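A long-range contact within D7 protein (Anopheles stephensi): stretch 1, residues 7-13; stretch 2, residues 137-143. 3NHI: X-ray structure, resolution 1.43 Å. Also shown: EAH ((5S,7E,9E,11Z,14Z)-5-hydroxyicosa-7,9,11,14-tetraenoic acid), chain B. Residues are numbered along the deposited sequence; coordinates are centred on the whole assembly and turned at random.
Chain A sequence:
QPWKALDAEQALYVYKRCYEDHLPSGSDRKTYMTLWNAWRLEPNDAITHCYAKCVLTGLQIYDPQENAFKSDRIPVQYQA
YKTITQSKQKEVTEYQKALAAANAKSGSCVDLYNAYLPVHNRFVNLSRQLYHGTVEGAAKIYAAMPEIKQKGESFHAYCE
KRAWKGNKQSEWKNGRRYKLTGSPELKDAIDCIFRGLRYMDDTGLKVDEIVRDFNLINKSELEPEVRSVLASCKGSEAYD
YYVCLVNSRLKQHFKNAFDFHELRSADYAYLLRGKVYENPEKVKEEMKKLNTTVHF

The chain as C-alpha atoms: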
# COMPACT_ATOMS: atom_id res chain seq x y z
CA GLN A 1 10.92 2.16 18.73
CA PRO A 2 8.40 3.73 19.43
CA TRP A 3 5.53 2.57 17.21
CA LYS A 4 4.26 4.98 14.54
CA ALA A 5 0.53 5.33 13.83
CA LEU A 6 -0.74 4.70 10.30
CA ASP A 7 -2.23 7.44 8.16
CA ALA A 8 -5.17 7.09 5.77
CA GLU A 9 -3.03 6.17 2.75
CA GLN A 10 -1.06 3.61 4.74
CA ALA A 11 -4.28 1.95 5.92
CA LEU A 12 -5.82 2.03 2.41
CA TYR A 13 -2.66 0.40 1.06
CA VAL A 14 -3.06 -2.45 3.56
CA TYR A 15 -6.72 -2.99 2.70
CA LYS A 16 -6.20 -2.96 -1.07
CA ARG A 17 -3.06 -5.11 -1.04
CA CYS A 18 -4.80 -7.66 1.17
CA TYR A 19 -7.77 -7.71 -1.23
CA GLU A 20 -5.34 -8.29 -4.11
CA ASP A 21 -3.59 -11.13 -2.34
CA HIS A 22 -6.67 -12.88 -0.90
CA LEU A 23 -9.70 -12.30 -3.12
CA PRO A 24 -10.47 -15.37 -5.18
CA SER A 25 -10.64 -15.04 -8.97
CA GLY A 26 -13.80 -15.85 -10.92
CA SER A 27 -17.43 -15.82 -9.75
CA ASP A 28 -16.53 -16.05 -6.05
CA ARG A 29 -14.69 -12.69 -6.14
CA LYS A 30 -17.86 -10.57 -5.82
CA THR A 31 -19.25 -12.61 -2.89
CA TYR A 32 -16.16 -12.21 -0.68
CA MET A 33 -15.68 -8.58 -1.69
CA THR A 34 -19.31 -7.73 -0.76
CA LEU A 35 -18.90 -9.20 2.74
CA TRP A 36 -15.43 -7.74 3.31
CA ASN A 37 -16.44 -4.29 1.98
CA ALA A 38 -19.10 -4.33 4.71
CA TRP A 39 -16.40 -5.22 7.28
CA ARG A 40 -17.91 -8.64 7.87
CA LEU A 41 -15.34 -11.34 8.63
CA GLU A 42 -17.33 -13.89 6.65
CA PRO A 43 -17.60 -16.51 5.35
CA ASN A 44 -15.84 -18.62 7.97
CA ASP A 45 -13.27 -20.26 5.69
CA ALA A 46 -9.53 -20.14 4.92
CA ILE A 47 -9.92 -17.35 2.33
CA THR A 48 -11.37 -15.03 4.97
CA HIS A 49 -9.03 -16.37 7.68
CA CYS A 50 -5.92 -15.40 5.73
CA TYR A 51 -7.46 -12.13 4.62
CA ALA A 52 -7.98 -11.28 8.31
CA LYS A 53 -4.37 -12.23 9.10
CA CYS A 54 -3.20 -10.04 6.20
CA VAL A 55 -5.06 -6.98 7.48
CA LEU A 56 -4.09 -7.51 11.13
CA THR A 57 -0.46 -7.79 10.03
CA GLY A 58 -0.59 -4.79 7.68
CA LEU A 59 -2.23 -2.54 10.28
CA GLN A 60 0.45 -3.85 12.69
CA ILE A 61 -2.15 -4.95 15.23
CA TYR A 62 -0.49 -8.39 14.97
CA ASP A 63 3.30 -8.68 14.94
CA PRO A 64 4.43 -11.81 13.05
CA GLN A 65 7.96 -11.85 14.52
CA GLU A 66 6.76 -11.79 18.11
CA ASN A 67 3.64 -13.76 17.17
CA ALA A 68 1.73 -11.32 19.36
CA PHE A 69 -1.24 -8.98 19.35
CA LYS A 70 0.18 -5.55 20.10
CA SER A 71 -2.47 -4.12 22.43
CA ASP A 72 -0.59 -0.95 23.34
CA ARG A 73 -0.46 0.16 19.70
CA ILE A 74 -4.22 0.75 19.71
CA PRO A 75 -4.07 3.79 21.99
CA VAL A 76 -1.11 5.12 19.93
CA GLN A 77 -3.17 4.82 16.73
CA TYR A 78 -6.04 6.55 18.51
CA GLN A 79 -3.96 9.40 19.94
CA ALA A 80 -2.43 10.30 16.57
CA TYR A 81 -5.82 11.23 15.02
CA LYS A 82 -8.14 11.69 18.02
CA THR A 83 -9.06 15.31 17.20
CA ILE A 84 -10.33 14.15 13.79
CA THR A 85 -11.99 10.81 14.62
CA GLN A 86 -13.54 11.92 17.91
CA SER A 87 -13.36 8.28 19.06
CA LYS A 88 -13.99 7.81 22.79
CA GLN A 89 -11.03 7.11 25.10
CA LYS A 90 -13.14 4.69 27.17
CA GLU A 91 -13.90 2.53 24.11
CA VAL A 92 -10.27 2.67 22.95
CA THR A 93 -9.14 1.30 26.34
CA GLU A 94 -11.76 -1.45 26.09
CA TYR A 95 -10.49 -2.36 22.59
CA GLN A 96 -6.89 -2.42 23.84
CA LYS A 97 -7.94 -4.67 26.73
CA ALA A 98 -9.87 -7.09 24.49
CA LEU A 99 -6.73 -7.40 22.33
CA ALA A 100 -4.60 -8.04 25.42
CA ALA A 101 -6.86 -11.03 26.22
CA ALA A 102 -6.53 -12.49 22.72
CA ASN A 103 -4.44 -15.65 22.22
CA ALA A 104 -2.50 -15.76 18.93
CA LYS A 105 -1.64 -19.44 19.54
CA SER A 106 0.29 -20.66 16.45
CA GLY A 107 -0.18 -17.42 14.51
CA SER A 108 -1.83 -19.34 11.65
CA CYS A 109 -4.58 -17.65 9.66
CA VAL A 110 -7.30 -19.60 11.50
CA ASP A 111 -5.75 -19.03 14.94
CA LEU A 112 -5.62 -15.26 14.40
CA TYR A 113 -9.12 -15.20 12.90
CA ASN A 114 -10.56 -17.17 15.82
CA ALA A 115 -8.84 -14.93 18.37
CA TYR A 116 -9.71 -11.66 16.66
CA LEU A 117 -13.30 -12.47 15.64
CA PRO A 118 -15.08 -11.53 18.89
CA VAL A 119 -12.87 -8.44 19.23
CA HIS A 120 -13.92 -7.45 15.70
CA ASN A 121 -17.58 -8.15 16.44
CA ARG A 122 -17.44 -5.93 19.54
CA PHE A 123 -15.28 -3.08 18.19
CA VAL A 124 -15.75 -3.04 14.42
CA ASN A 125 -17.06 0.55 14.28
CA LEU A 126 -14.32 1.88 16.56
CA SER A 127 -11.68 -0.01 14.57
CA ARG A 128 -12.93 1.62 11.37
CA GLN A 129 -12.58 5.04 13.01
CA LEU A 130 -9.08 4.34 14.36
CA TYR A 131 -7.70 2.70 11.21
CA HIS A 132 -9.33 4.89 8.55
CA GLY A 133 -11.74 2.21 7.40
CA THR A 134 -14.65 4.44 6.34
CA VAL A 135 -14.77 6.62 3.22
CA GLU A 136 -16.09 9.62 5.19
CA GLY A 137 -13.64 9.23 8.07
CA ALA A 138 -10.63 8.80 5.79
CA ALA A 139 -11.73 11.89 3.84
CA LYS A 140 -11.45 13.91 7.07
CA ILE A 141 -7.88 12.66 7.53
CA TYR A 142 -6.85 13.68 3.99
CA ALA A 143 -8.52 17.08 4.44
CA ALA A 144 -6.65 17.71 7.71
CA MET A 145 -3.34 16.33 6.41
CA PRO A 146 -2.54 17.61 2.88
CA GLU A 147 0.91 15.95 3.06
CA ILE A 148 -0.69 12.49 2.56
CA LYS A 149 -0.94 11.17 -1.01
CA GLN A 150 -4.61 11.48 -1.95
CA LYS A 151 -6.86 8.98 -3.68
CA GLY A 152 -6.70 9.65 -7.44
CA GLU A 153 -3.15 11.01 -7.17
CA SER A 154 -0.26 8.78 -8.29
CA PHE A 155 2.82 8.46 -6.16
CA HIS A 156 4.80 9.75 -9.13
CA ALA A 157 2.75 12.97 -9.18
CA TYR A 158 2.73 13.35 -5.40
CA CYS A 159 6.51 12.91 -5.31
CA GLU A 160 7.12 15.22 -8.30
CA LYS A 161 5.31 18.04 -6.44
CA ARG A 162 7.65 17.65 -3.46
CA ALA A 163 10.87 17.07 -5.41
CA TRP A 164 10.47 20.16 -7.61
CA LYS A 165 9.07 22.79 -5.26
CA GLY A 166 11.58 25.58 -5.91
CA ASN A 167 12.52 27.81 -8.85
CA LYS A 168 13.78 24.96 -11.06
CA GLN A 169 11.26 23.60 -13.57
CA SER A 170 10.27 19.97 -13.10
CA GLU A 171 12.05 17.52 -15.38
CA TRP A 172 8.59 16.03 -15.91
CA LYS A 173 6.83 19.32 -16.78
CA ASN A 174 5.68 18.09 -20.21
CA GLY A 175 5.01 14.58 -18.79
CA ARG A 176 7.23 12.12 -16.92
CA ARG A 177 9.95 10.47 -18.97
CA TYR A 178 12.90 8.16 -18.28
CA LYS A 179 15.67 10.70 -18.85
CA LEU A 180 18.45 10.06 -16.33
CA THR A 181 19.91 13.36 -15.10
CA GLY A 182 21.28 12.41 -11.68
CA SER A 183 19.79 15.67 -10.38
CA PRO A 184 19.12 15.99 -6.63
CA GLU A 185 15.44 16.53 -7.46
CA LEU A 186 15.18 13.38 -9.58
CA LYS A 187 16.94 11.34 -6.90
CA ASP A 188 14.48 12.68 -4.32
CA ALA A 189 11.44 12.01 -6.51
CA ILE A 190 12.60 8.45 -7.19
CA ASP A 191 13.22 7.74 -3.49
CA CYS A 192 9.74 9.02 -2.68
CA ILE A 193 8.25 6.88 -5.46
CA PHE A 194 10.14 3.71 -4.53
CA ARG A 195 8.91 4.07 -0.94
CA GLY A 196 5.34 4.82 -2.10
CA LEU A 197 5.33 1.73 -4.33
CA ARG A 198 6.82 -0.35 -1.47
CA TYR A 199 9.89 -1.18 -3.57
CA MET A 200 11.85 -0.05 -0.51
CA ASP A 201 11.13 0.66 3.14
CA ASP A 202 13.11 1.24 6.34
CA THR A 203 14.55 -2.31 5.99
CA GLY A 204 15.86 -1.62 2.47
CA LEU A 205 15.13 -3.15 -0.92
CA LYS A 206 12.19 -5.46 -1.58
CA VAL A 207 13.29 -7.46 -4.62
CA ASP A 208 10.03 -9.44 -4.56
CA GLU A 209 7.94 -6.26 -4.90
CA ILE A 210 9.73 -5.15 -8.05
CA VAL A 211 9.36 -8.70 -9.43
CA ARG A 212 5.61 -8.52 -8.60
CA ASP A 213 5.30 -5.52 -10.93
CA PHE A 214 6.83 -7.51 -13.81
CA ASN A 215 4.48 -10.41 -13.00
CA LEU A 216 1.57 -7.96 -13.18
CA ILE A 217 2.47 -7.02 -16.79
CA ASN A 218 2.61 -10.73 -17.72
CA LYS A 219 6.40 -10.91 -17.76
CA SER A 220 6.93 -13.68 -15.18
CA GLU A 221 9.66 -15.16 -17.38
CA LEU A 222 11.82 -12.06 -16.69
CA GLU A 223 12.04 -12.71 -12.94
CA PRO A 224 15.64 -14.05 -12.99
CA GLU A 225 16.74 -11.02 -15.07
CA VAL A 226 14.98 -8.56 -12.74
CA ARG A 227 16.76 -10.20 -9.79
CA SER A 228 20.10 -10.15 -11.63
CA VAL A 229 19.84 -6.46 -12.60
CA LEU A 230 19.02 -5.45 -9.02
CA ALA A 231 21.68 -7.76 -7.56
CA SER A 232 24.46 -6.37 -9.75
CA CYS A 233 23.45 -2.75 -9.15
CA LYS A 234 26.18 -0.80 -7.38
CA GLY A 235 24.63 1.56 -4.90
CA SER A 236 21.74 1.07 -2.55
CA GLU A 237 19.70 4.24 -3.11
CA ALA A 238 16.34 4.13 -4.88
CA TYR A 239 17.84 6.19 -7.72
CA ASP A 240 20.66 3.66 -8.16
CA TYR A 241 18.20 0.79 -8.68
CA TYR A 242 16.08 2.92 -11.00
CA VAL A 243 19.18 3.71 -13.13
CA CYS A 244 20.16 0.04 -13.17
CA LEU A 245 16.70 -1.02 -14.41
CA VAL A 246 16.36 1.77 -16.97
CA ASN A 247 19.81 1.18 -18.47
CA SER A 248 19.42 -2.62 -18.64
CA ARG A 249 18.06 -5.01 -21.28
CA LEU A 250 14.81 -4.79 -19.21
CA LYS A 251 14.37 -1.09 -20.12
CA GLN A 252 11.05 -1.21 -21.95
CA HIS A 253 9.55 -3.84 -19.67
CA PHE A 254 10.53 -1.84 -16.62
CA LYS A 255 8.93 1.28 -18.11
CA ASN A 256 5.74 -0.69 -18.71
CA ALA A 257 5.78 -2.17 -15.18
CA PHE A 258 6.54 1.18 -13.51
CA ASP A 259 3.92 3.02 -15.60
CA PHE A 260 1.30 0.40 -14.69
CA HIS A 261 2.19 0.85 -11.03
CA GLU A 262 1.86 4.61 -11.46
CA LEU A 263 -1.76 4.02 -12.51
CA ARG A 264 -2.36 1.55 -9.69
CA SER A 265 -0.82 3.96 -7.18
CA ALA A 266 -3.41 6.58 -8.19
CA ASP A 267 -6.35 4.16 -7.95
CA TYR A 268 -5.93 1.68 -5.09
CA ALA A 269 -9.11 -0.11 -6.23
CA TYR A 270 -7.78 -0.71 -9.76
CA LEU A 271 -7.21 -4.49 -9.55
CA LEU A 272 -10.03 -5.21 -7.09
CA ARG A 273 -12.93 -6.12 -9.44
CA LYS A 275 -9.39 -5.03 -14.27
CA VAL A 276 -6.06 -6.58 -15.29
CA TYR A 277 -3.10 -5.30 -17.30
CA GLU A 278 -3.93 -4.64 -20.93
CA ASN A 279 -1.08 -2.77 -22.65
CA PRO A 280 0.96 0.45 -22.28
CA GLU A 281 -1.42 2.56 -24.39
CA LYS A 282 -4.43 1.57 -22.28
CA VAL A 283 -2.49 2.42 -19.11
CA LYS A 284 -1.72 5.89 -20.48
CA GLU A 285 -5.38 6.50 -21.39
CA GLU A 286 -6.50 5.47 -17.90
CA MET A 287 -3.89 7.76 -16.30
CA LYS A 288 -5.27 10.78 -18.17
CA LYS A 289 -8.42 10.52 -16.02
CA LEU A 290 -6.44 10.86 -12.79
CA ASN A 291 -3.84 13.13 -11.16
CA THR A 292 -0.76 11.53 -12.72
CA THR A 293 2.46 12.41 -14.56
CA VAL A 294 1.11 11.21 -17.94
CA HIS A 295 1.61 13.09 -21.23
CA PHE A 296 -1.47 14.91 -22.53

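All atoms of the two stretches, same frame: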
# COMPACT_ATOMS: atom_id res chain seq x y z
N ASP A 7 -1.35 6.45 8.76
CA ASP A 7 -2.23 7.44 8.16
C ASP A 7 -3.25 6.81 7.20
O ASP A 7 -3.27 5.60 7.02
CB ASP A 7 -1.42 8.59 7.54
CG ASP A 7 -0.72 8.22 6.24
OD1 ASP A 7 -1.20 7.34 5.49
OD2 ASP A 7 0.31 8.86 5.93
N ALA A 8 -4.10 7.64 6.61
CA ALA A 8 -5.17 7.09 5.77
C ALA A 8 -4.66 6.34 4.53
O ALA A 8 -5.25 5.32 4.15
CB ALA A 8 -6.15 8.19 5.37
N GLU A 9 -3.60 6.85 3.91
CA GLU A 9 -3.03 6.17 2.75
C GLU A 9 -2.40 4.84 3.15
O GLU A 9 -2.51 3.84 2.43
CB GLU A 9 -2.00 7.05 2.04
CG GLU A 9 -1.31 6.38 0.83
CD GLU A 9 -0.17 5.43 1.20
OE1 GLU A 9 0.51 5.62 2.23
OE2 GLU A 9 0.07 4.48 0.41
N GLN A 10 -1.73 4.82 4.31
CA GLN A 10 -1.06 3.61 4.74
C GLN A 10 -2.08 2.51 5.05
O GLN A 10 -1.87 1.34 4.73
CB GLN A 10 -0.19 3.91 5.95
CG GLN A 10 1.03 4.72 5.60
CD GLN A 10 1.75 5.10 6.86
OE1 GLN A 10 1.25 5.87 7.66
NE2 GLN A 10 2.91 4.49 7.08
N ALA A 11 -3.19 2.90 5.67
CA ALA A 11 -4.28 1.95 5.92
C ALA A 11 -4.92 1.46 4.61
O ALA A 11 -5.16 0.25 4.44
CB ALA A 11 -5.33 2.56 6.84
N LEU A 12 -5.21 2.40 3.69
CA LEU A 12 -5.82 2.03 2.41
C LEU A 12 -4.93 1.07 1.63
O LEU A 12 -5.42 0.12 1.00
CB LEU A 12 -6.12 3.28 1.58
CG LEU A 12 -7.09 3.06 0.41
CD1 LEU A 12 -8.49 2.67 0.90
CD2 LEU A 12 -7.17 4.29 -0.47
N TYR A 13 -3.62 1.30 1.69
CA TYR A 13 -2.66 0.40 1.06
C TYR A 13 -2.80 -1.02 1.60
O TYR A 13 -2.86 -1.99 0.84
CB TYR A 13 -1.22 0.90 1.24
CG TYR A 13 -0.23 -0.03 0.58
CD1 TYR A 13 0.17 0.18 -0.75
CD2 TYR A 13 0.29 -1.14 1.25
CE1 TYR A 13 1.04 -0.69 -1.37
CE2 TYR A 13 1.15 -2.02 0.64
CZ TYR A 13 1.54 -1.78 -0.67
OH TYR A 13 2.41 -2.66 -1.29
N GLY A 137 -14.66 9.00 7.06
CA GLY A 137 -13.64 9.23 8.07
C GLY A 137 -12.27 9.46 7.45
O GLY A 137 -11.54 10.39 7.82
N ALA A 138 -11.91 8.62 6.48
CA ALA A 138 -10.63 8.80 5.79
C ALA A 138 -10.57 10.16 5.10
O ALA A 138 -9.52 10.81 5.11
CB ALA A 138 -10.37 7.67 4.82
N ALA A 139 -11.69 10.59 4.51
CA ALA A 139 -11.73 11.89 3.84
C ALA A 139 -11.36 13.02 4.80
O ALA A 139 -10.66 13.96 4.42
CB ALA A 139 -13.09 12.14 3.19
N LYS A 140 -11.79 12.90 6.06
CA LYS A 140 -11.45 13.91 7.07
C LYS A 140 -9.95 13.94 7.35
O LYS A 140 -9.38 14.99 7.57
CB LYS A 140 -12.21 13.69 8.38
CG LYS A 140 -13.70 13.92 8.28
CD LYS A 140 -14.39 13.72 9.62
CE LYS A 140 -15.89 13.91 9.49
NZ LYS A 140 -16.58 14.02 10.80
N ILE A 141 -9.32 12.76 7.34
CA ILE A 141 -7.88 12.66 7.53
C ILE A 141 -7.14 13.35 6.38
O ILE A 141 -6.25 14.16 6.63
CB ILE A 141 -7.42 11.18 7.69
CG1 ILE A 141 -8.18 10.46 8.82
CG2 ILE A 141 -5.88 11.09 7.83
CD1 ILE A 141 -7.84 10.91 10.24
N TYR A 142 -7.51 13.04 5.14
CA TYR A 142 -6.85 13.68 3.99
C TYR A 142 -7.03 15.19 4.02
O TYR A 142 -6.08 15.93 3.75
CB TYR A 142 -7.39 13.15 2.66
CG TYR A 142 -7.11 11.70 2.39
CD1 TYR A 142 -5.80 11.24 2.18
CD2 TYR A 142 -8.15 10.78 2.30
CE1 TYR A 142 -5.54 9.89 1.91
CE2 TYR A 142 -7.91 9.43 2.03
CZ TYR A 142 -6.61 8.99 1.84
OH TYR A 142 -6.36 7.66 1.57
N ALA A 143 -8.23 15.64 4.39
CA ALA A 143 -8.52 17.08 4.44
C ALA A 143 -7.66 17.80 5.49
O ALA A 143 -7.21 18.92 5.26
CB ALA A 143 -10.01 17.32 4.69
O1 EAH B . -11.20 5.76 1.36
C1 EAH B . -11.57 4.58 1.62
O2 EAH B . -11.99 3.80 0.74
C2 EAH B . -11.50 4.11 3.06
C3 EAH B . -12.29 2.82 3.26
C4 EAH B . -11.41 1.58 3.11
C5 EAH B . -12.23 0.32 3.27
O3 EAH B . -12.58 0.19 4.55
C6 EAH B . -11.43 -0.90 2.83
C7 EAH B . -12.16 -2.19 3.12
C8 EAH B . -11.50 -2.92 4.27
C9 EAH B . -12.34 -4.04 4.69
C10 EAH B . -11.86 -4.59 5.80
C11 EAH B . -12.74 -5.70 6.18
C12 EAH B . -12.59 -6.41 7.30
C13 EAH B . -11.48 -6.17 8.31
C14 EAH B . -10.35 -7.11 7.98
C15 EAH B . -9.64 -7.79 8.89
C16 EAH B . -9.89 -7.69 10.38
C17 EAH B . -8.85 -6.76 10.98
C18 EAH B . -9.40 -5.34 11.10
C19 EAH B . -8.57 -4.53 12.08
C20 EAH B . -9.05 -3.10 12.12

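A small, mainly apolar contact joins the start of one helix to the flank of another, with the methyl of Ala8 set among Ala138, Ile141 and Tyr142 and no hydrogen bond passing between the two stretches. The touching residues lie at least 130 positions apart in sequence, and the contact buries 212 Å² summed over both sides. Helix 8-13 and helix 137-143 run at 139° between their N-to-C directions, and their axes come no closer than 10.5 Å. The contact is concentrated near the first turn of helix 8-13, where Ala8 makes most of the contacts.

Ala8 is the centre of the contact: its CA-to-CB bond points toward the other helix, and the residue gives up 73 Å² to it, more than any other. Ala8 CB lies 4.3 Å from Ala138 CB, 3.8 Å from Ile141 CG2 and 3.6 Å from Tyr142 CZ. Ala8 CB also sits over one face of the Tyr142 ring, 4.0 Å from its centroid and 23° off the ring normal, a CH-pi arrangement. A side chain of one carbon suits this place, since CB itself already reaches all three partners.

On the second helix, Ala138, Ile141 and Tyr142 follow the i, i+3, i+4 spacing that brings residues onto a common side. Ala138 points its CA-to-CB bond toward the first stretch, and its small side chain leaves room for the close approach of Ala8, with Ala8 CA and Ala138 CA 5.7 Å apart. Ile141, with chi1 and chi2 both m, supplies a branched, buried hydrocarbon surface and brings CG2 against the methyl. Tyr142 works differently: its CA-to-CB bond points sideways, but with chi1 m the end of the side chain comes nearer to the first stretch, and the residue has 61 Å² covered. The hydroxyl end reaches past Ala8: Tyr142 OH is 3.7 Å from Glu9 N, in the next residue. Ala139, whose CA-to-CB bond points away, Lys140 and Ala143 make no contact and are exposed.

The first helix is secured at its beginning by its own bonds. Asp7, at the N-cap with chi1 p, accepts from the backbone of Gln10 (Gln10 N to Asp7 OD1, 2.8 Å), and Gln10 returns the bond through its side chain, with Asp7 N donating to Gln10 OE1 at 2.9 Å. This reciprocal pair ties down the turn that carries Ala8, while the backbone bond from Leu12 N to Ala8 O, 3.0 Å, continues the helix. Glu9 is buried but turns the end of its side chain away from the second stretch; both carboxylate oxygens are hydrogen-bonded elsewhere in the structure. Leu12, one turn after Ala8, has a small part, 14 Å², covered, with its CD2 4.0 Å from Tyr142 OH, while its other methyl, CD1, lies 3.7 Å from O2 of the bound hydroxyicosatetraenoic acid, so this side chain touches both the helix contact and the ligand.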